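PDB 7AQH: ORF007 from Staphylococcus phage 2638A, which degrades the peptidoglycan of its staphylococcal host to release new virions, and is represented here by its C-terminal SH3b cell wall-binding domain. Local coordinates for residues Ile26-Ala40 and Trp62-Pro76. Residues are numbered along the deposited sequence; the frame is centred on the assembly and turned at random.
Sequences IITRYKGPWTGHPQA and WVSWETFEGETVYMP
R29 and Y74 form an antiparallel hydrogen-bonded pair that joins strand 26-30 to strand 72-76: R29 N donates to Y74 O at 3.0 Å, and Y74 N returns a nearly straight bond to R29 O at 3.1 Å. The short strand axes run 142° apart, well twisted from exact antiparallel. Beyond Y30 the chain folds back over the sheet, and P33, the centre of an inverse gamma turn, becomes the wedge between two aromatic rings. Its CB sits over the five-membered ring of W62, 3.3 Å from CG, while its CD lies over the face of Y74, 3.6 Å from CD2; both are CH-pi contacts. The opposite face of the indole is backed by P76, so a proline lies on each side of W62, and NE1 is spent on a hydrogen bond to F57 O. On the other face of the sheet, V73 CG1, anti to the backbone N (chi1 179°), presses against T28 CB at 3.4 Å and meets A40 CB at 4.1 Å. I26 crosses M75 at about a right angle, its CG2 3.5 Å from M75 CG, and M75 SD lies 3.8 Å from I26 CD1. A twisted antiparallel sheet with the loop after strand 26-30 packed on aromatic residues of one face belongs to the curled all-beta fold of bacterial SH3 domains, here an endolysin's SH3b module.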
loop_
_atom_site.group_PDB
_atom_site.type_symbol
_atom_site.label_atom_id
_atom_site.label_comp_id
_atom_site.label_asym_id
_atom_site.label_seq_id
_atom_site.Cartn_x
_atom_site.Cartn_y
_atom_site.Cartn_z
ATOM N N ILE A 26 0.145 -2.798 10.275
ATOM C CA ILE A 26 0.692 -3.034 8.946
ATOM C C ILE A 26 2.072 -2.398 8.861
ATOM O O ILE A 26 2.276 -1.267 9.314
ATOM C CB ILE A 26 -0.231 -2.483 7.841
ATOM C CG1 ILE A 26 -1.665 -2.961 8.069
ATOM C CG2 ILE A 26 0.263 -2.921 6.474
ATOM C CD1 ILE A 26 -2.660 -2.394 7.086
ATOM N N ILE A 27 3.019 -3.132 8.282
ATOM C CA ILE A 27 4.382 -2.641 8.112
ATOM C C ILE A 27 4.451 -1.799 6.846
ATOM O O ILE A 27 3.968 -2.211 5.784
ATOM C CB ILE A 27 5.380 -3.808 8.059
ATOM C CG1 ILE A 27 5.365 -4.584 9.378
ATOM C CG2 ILE A 27 6.778 -3.299 7.750
ATOM C CD1 ILE A 27 6.262 -5.805 9.379
ATOM N N THR A 28 5.049 -0.616 6.956
ATOM C CA THR A 28 5.194 0.305 5.840
ATOM C C THR A 28 6.633 0.305 5.339
ATOM O O THR A 28 7.569 -0.004 6.082
ATOM C CB THR A 28 4.785 1.726 6.241
ATOM O OG1 THR A 28 5.637 2.189 7.296
ATOM C CG2 THR A 28 3.339 1.747 6.719
ATOM N N ARG A 29 6.799 0.657 4.065
ATOM C CA ARG A 29 8.089 0.603 3.394
ATOM C C ARG A 29 8.402 1.950 2.757
ATOM O O ARG A 29 7.510 2.763 2.501
ATOM C CB ARG A 29 8.116 -0.495 2.321
ATOM C CG ARG A 29 7.812 -1.892 2.837
ATOM C CD ARG A 29 8.941 -2.433 3.699
ATOM N NE ARG A 29 8.608 -3.728 4.287
ATOM C CZ ARG A 29 9.448 -4.456 5.016
ATOM N NH1 ARG A 29 10.678 -4.020 5.248
ATOM N NH2 ARG A 29 9.058 -5.622 5.511
ATOM N N TYR A 30 9.688 2.180 2.503
ATOM C CA TYR A 30 10.131 3.351 1.764
ATOM C C TYR A 30 10.349 2.996 0.291
ATOM O O TYR A 30 10.256 1.835 -0.120
ATOM C CB TYR A 30 11.409 3.931 2.388
ATOM C CG TYR A 30 11.194 4.694 3.684
ATOM C CD1 TYR A 30 10.357 5.803 3.733
ATOM C CD2 TYR A 30 11.831 4.307 4.860
ATOM C CE1 TYR A 30 10.156 6.502 4.915
ATOM C CE2 TYR A 30 11.635 5.002 6.045
ATOM C CZ TYR A 30 10.797 6.096 6.066
ATOM O OH TYR A 30 10.605 6.783 7.245
ATOM N N LYS A 31 10.644 4.024 -0.511
ATOM C CA LYS A 31 11.041 3.869 -1.909
ATOM C C LYS A 31 9.903 3.374 -2.791
ATOM O O LYS A 31 9.524 4.057 -3.747
ATOM C CB LYS A 31 12.251 2.944 -2.042
ATOM C CG LYS A 31 13.535 3.481 -1.404
ATOM C CD LYS A 31 14.666 2.478 -1.546
ATOM C CE LYS A 31 15.199 2.477 -2.980
ATOM N NZ LYS A 31 16.435 1.662 -3.090
ATOM N N GLY A 32 9.354 2.194 -2.499
ATOM C CA GLY A 32 8.314 1.632 -3.331
ATOM C C GLY A 32 7.491 0.527 -2.694
ATOM O O GLY A 32 7.740 0.095 -1.565
ATOM N N PRO A 33 6.481 0.040 -3.434
ATOM C CA PRO A 33 5.573 -1.020 -2.944
ATOM C C PRO A 33 6.186 -2.409 -3.069
ATOM O O PRO A 33 5.721 -3.277 -3.814
ATOM C CB PRO A 33 4.351 -0.840 -3.850
ATOM C CG PRO A 33 4.942 -0.393 -5.152
ATOM C CD PRO A 33 6.111 0.497 -4.785
ATOM N N TRP A 34 7.258 -2.637 -2.313
ATOM C CA TRP A 34 7.986 -3.895 -2.368
ATOM C C TRP A 34 8.434 -4.285 -0.969
ATOM O O TRP A 34 8.980 -3.456 -0.236
ATOM C CB TRP A 34 9.197 -3.798 -3.301
ATOM C CG TRP A 34 10.013 -5.049 -3.328
ATOM C CD1 TRP A 34 9.561 -6.318 -3.536
ATOM C CD2 TRP A 34 11.426 -5.152 -3.132
ATOM N NE1 TRP A 34 10.606 -7.207 -3.486
ATOM C CE2 TRP A 34 11.763 -6.516 -3.238
ATOM C CE3 TRP A 34 12.440 -4.224 -2.880
ATOM C CZ2 TRP A 34 13.072 -6.974 -3.100
ATOM C CZ3 TRP A 34 13.738 -4.680 -2.743
ATOM C CH2 TRP A 34 14.041 -6.043 -2.854
ATOM N N THR A 35 8.192 -5.545 -0.604
ATOM C CA THR A 35 8.554 -6.021 0.726
ATOM C C THR A 35 10.052 -5.930 0.985
ATOM O O THR A 35 10.465 -5.856 2.148
ATOM C CB THR A 35 8.083 -7.467 0.907
ATOM O OG1 THR A 35 7.147 -7.538 1.990
ATOM C CG2 THR A 35 9.264 -8.382 1.198
ATOM N N GLY A 36 10.873 -5.932 -0.065
ATOM C CA GLY A 36 12.313 -5.871 0.100
ATOM C C GLY A 36 12.882 -4.506 0.420
ATOM O O GLY A 36 14.062 -4.415 0.769
ATOM N N HIS A 37 12.083 -3.448 0.314
ATOM C CA HIS A 37 12.572 -2.110 0.602
ATOM C C HIS A 37 12.688 -1.880 2.105
ATOM O O HIS A 37 12.111 -2.619 2.908
ATOM C CB HIS A 37 11.653 -1.064 -0.021
ATOM C CG HIS A 37 11.869 -0.868 -1.490
ATOM N ND1 HIS A 37 10.854 -0.512 -2.352
ATOM C CD2 HIS A 37 12.988 -0.972 -2.247
ATOM C CE1 HIS A 37 11.336 -0.409 -3.578
ATOM N NE2 HIS A 37 12.628 -0.683 -3.542
ATOM N N PRO A 38 13.436 -0.856 2.513
ATOM C CA PRO A 38 13.581 -0.569 3.944
ATOM C C PRO A 38 12.239 -0.256 4.590
ATOM O O PRO A 38 11.362 0.359 3.980
ATOM C CB PRO A 38 14.516 0.646 3.970
ATOM C CG PRO A 38 15.233 0.606 2.655
ATOM C CD PRO A 38 14.242 0.053 1.680
ATOM N N GLN A 39 12.088 -0.688 5.839
ATOM C CA GLN A 39 10.848 -0.458 6.566
ATOM C C GLN A 39 10.735 1.002 6.988
ATOM O O GLN A 39 11.711 1.618 7.422
ATOM C CB GLN A 39 10.780 -1.365 7.794
ATOM C CG GLN A 39 9.552 -1.147 8.662
ATOM C CD GLN A 39 9.423 -2.185 9.759
ATOM O OE1 GLN A 39 10.187 -3.149 9.810
ATOM N NE2 GLN A 39 8.458 -1.988 10.649
ATOM N N ALA A 40 9.530 1.553 6.855
ATOM C CA ALA A 40 9.259 2.942 7.199
ATOM C C ALA A 40 8.472 3.102 8.492
ATOM O O ALA A 40 8.210 4.237 8.904
ATOM C CB ALA A 40 8.510 3.633 6.053
ATOM N N TRP A 62 -1.099 -2.033 -2.816
ATOM C CA TRP A 62 -0.487 -1.033 -1.957
ATOM C C TRP A 62 -1.190 0.309 -2.111
ATOM O O TRP A 62 -1.806 0.602 -3.139
ATOM C CB TRP A 62 1.007 -0.864 -2.275
ATOM C CG TRP A 62 1.801 -2.134 -2.198
ATOM C CD1 TRP A 62 1.719 -3.204 -3.042
ATOM C CD2 TRP A 62 2.800 -2.467 -1.225
ATOM N NE1 TRP A 62 2.605 -4.181 -2.656
ATOM C CE2 TRP A 62 3.279 -3.754 -1.544
ATOM C CE3 TRP A 62 3.335 -1.803 -0.118
ATOM C CZ2 TRP A 62 4.268 -4.388 -0.793
ATOM C CZ3 TRP A 62 4.316 -2.435 0.626
ATOM C CH2 TRP A 62 4.771 -3.715 0.285
ATOM N N VAL A 63 -1.091 1.121 -1.063
ATOM C CA VAL A 63 -1.497 2.520 -1.098
ATOM C C VAL A 63 -0.308 3.358 -0.655
ATOM O O VAL A 63 0.451 2.953 0.231
ATOM C CB VAL A 63 -2.723 2.793 -0.201
ATOM C CG1 VAL A 63 -3.884 1.892 -0.598
ATOM C CG2 VAL A 63 -2.364 2.602 1.265
ATOM N N SER A 64 -0.143 4.523 -1.275
ATOM C CA SER A 64 1.008 5.374 -1.019
ATOM C C SER A 64 0.550 6.777 -0.656
ATOM O O SER A 64 -0.536 7.217 -1.041
ATOM C CB SER A 64 1.945 5.434 -2.234
ATOM O OG SER A 64 1.310 6.058 -3.336
ATOM N N TRP A 65 1.397 7.473 0.097
ATOM C CA TRP A 65 1.148 8.859 0.465
ATOM C C TRP A 65 2.484 9.499 0.806
ATOM O O TRP A 65 3.497 8.818 0.978
ATOM C CB TRP A 65 0.185 8.963 1.651
ATOM C CG TRP A 65 0.785 8.488 2.941
ATOM C CD1 TRP A 65 1.458 9.245 3.857
ATOM C CD2 TRP A 65 0.775 7.152 3.455
ATOM N NE1 TRP A 65 1.865 8.463 4.910
ATOM C CE2 TRP A 65 1.457 7.174 4.688
ATOM C CE3 TRP A 65 0.254 5.939 2.994
ATOM C CZ2 TRP A 65 1.632 6.031 5.465
ATOM C CZ3 TRP A 65 0.429 4.806 3.768
ATOM C CH2 TRP A 65 1.112 4.860 4.989
ATOM N N GLU A 66 2.475 10.825 0.900
ATOM C CA GLU A 66 3.653 11.573 1.305
ATOM C C GLU A 66 3.515 11.970 2.767
ATOM O O GLU A 66 2.433 12.360 3.217
ATOM C CB GLU A 66 3.843 12.815 0.432
ATOM C CG GLU A 66 4.240 12.512 -1.006
ATOM C CD GLU A 66 3.049 12.178 -1.886
ATOM O OE1 GLU A 66 1.901 12.302 -1.408
ATOM O OE2 GLU A 66 3.262 11.791 -3.054
ATOM N N THR A 67 4.617 11.874 3.507
ATOM C CA THR A 67 4.630 12.248 4.910
ATOM C C THR A 67 4.884 13.748 5.051
ATOM O O THR A 67 5.037 14.478 4.070
ATOM C CB THR A 67 5.684 11.438 5.666
ATOM O OG1 THR A 67 6.984 11.736 5.142
ATOM C CG2 THR A 67 5.414 9.948 5.521
ATOM N N PHE A 68 4.920 14.217 6.300
ATOM C CA PHE A 68 5.224 15.621 6.548
ATOM C C PHE A 68 6.628 15.954 6.078
ATOM O O PHE A 68 6.901 17.087 5.659
ATOM C CB PHE A 68 5.067 15.950 8.030
ATOM C CG PHE A 68 5.237 17.405 8.335
ATOM C CD1 PHE A 68 6.354 17.862 9.011
ATOM C CD2 PHE A 68 4.285 18.322 7.923
ATOM C CE1 PHE A 68 6.510 19.205 9.284
ATOM C CE2 PHE A 68 4.435 19.666 8.192
ATOM C CZ PHE A 68 5.550 20.109 8.874
ATOM N N GLU A 69 7.524 14.971 6.148
ATOM C CA GLU A 69 8.929 15.130 5.816
ATOM C C GLU A 69 9.187 15.087 4.319
ATOM O O GLU A 69 10.309 15.382 3.891
ATOM C CB GLU A 69 9.728 14.017 6.497
ATOM C CG GLU A 69 9.781 14.133 8.011
ATOM C CD GLU A 69 10.630 13.057 8.652
ATOM O OE1 GLU A 69 11.063 12.127 7.936
ATOM O OE2 GLU A 69 10.875 13.145 9.874
ATOM N N GLY A 70 8.179 14.743 3.516
ATOM C CA GLY A 70 8.304 14.701 2.073
ATOM C C GLY A 70 8.631 13.337 1.516
ATOM O O GLY A 70 8.759 13.198 0.295
ATOM N N GLU A 71 8.759 12.330 2.371
ATOM C CA GLU A 71 9.068 10.972 1.957
ATOM C C GLU A 71 7.793 10.253 1.539
ATOM O O GLU A 71 6.727 10.473 2.119
ATOM C CB GLU A 71 9.713 10.226 3.120
ATOM C CG GLU A 71 9.729 11.038 4.408
ATOM C CD GLU A 71 11.035 10.937 5.150
ATOM O OE1 GLU A 71 12.051 11.430 4.619
ATOM O OE2 GLU A 71 11.048 10.354 6.256
ATOM N N THR A 72 7.898 9.407 0.520
ATOM C CA THR A 72 6.747 8.632 0.079
ATOM C C THR A 72 6.769 7.281 0.783
ATOM O O THR A 72 7.807 6.614 0.823
ATOM C CB THR A 72 6.745 8.449 -1.438
ATOM O OG1 THR A 72 6.608 9.725 -2.075
ATOM C CG2 THR A 72 5.582 7.562 -1.850
ATOM N N VAL A 73 5.629 6.889 1.347
ATOM C CA VAL A 73 5.499 5.638 2.082
ATOM C C VAL A 73 4.465 4.763 1.391
ATOM O O VAL A 73 3.391 5.240 1.008
ATOM C CB VAL A 73 5.107 5.873 3.556
ATOM C CG1 VAL A 73 4.947 4.545 4.280
ATOM C CG2 VAL A 73 6.142 6.746 4.252
ATOM N N TYR A 74 4.790 3.483 1.238
ATOM C CA TYR A 74 3.910 2.507 0.612
ATOM C C TYR A 74 3.453 1.490 1.649
ATOM O O TYR A 74 4.244 1.044 2.487
ATOM C CB TYR A 74 4.615 1.794 -0.545
ATOM C CG TYR A 74 5.102 2.728 -1.629
ATOM C CD1 TYR A 74 6.310 3.399 -1.502
ATOM C CD2 TYR A 74 4.360 2.928 -2.786
ATOM C CE1 TYR A 74 6.759 4.254 -2.490
ATOM C CE2 TYR A 74 4.803 3.779 -3.781
ATOM C CZ TYR A 74 6.005 4.439 -3.628
ATOM O OH TYR A 74 6.452 5.286 -4.615
ATOM N N MET A 75 2.173 1.120 1.585
ATOM C CA MET A 75 1.586 0.197 2.544
ATOM C C MET A 75 0.778 -0.865 1.809
ATOM O O MET A 75 -0.036 -0.529 0.930
ATOM C CB MET A 75 0.692 0.944 3.543
ATOM C CG MET A 75 0.210 0.088 4.702
ATOM S SD MET A 75 -1.267 0.751 5.497
ATOM C CE MET A 75 -0.766 2.442 5.800
ATOM N N PRO A 76 0.964 -2.144 2.129
ATOM C CA PRO A 76 0.086 -3.176 1.571
ATOM C C PRO A 76 -1.275 -3.152 2.247
ATOM O O PRO A 76 -1.402 -2.828 3.430
ATOM C CB PRO A 76 0.835 -4.478 1.869
ATOM C CG PRO A 76 1.621 -4.168 3.100
ATOM C CD PRO A 76 2.010 -2.714 2.996
#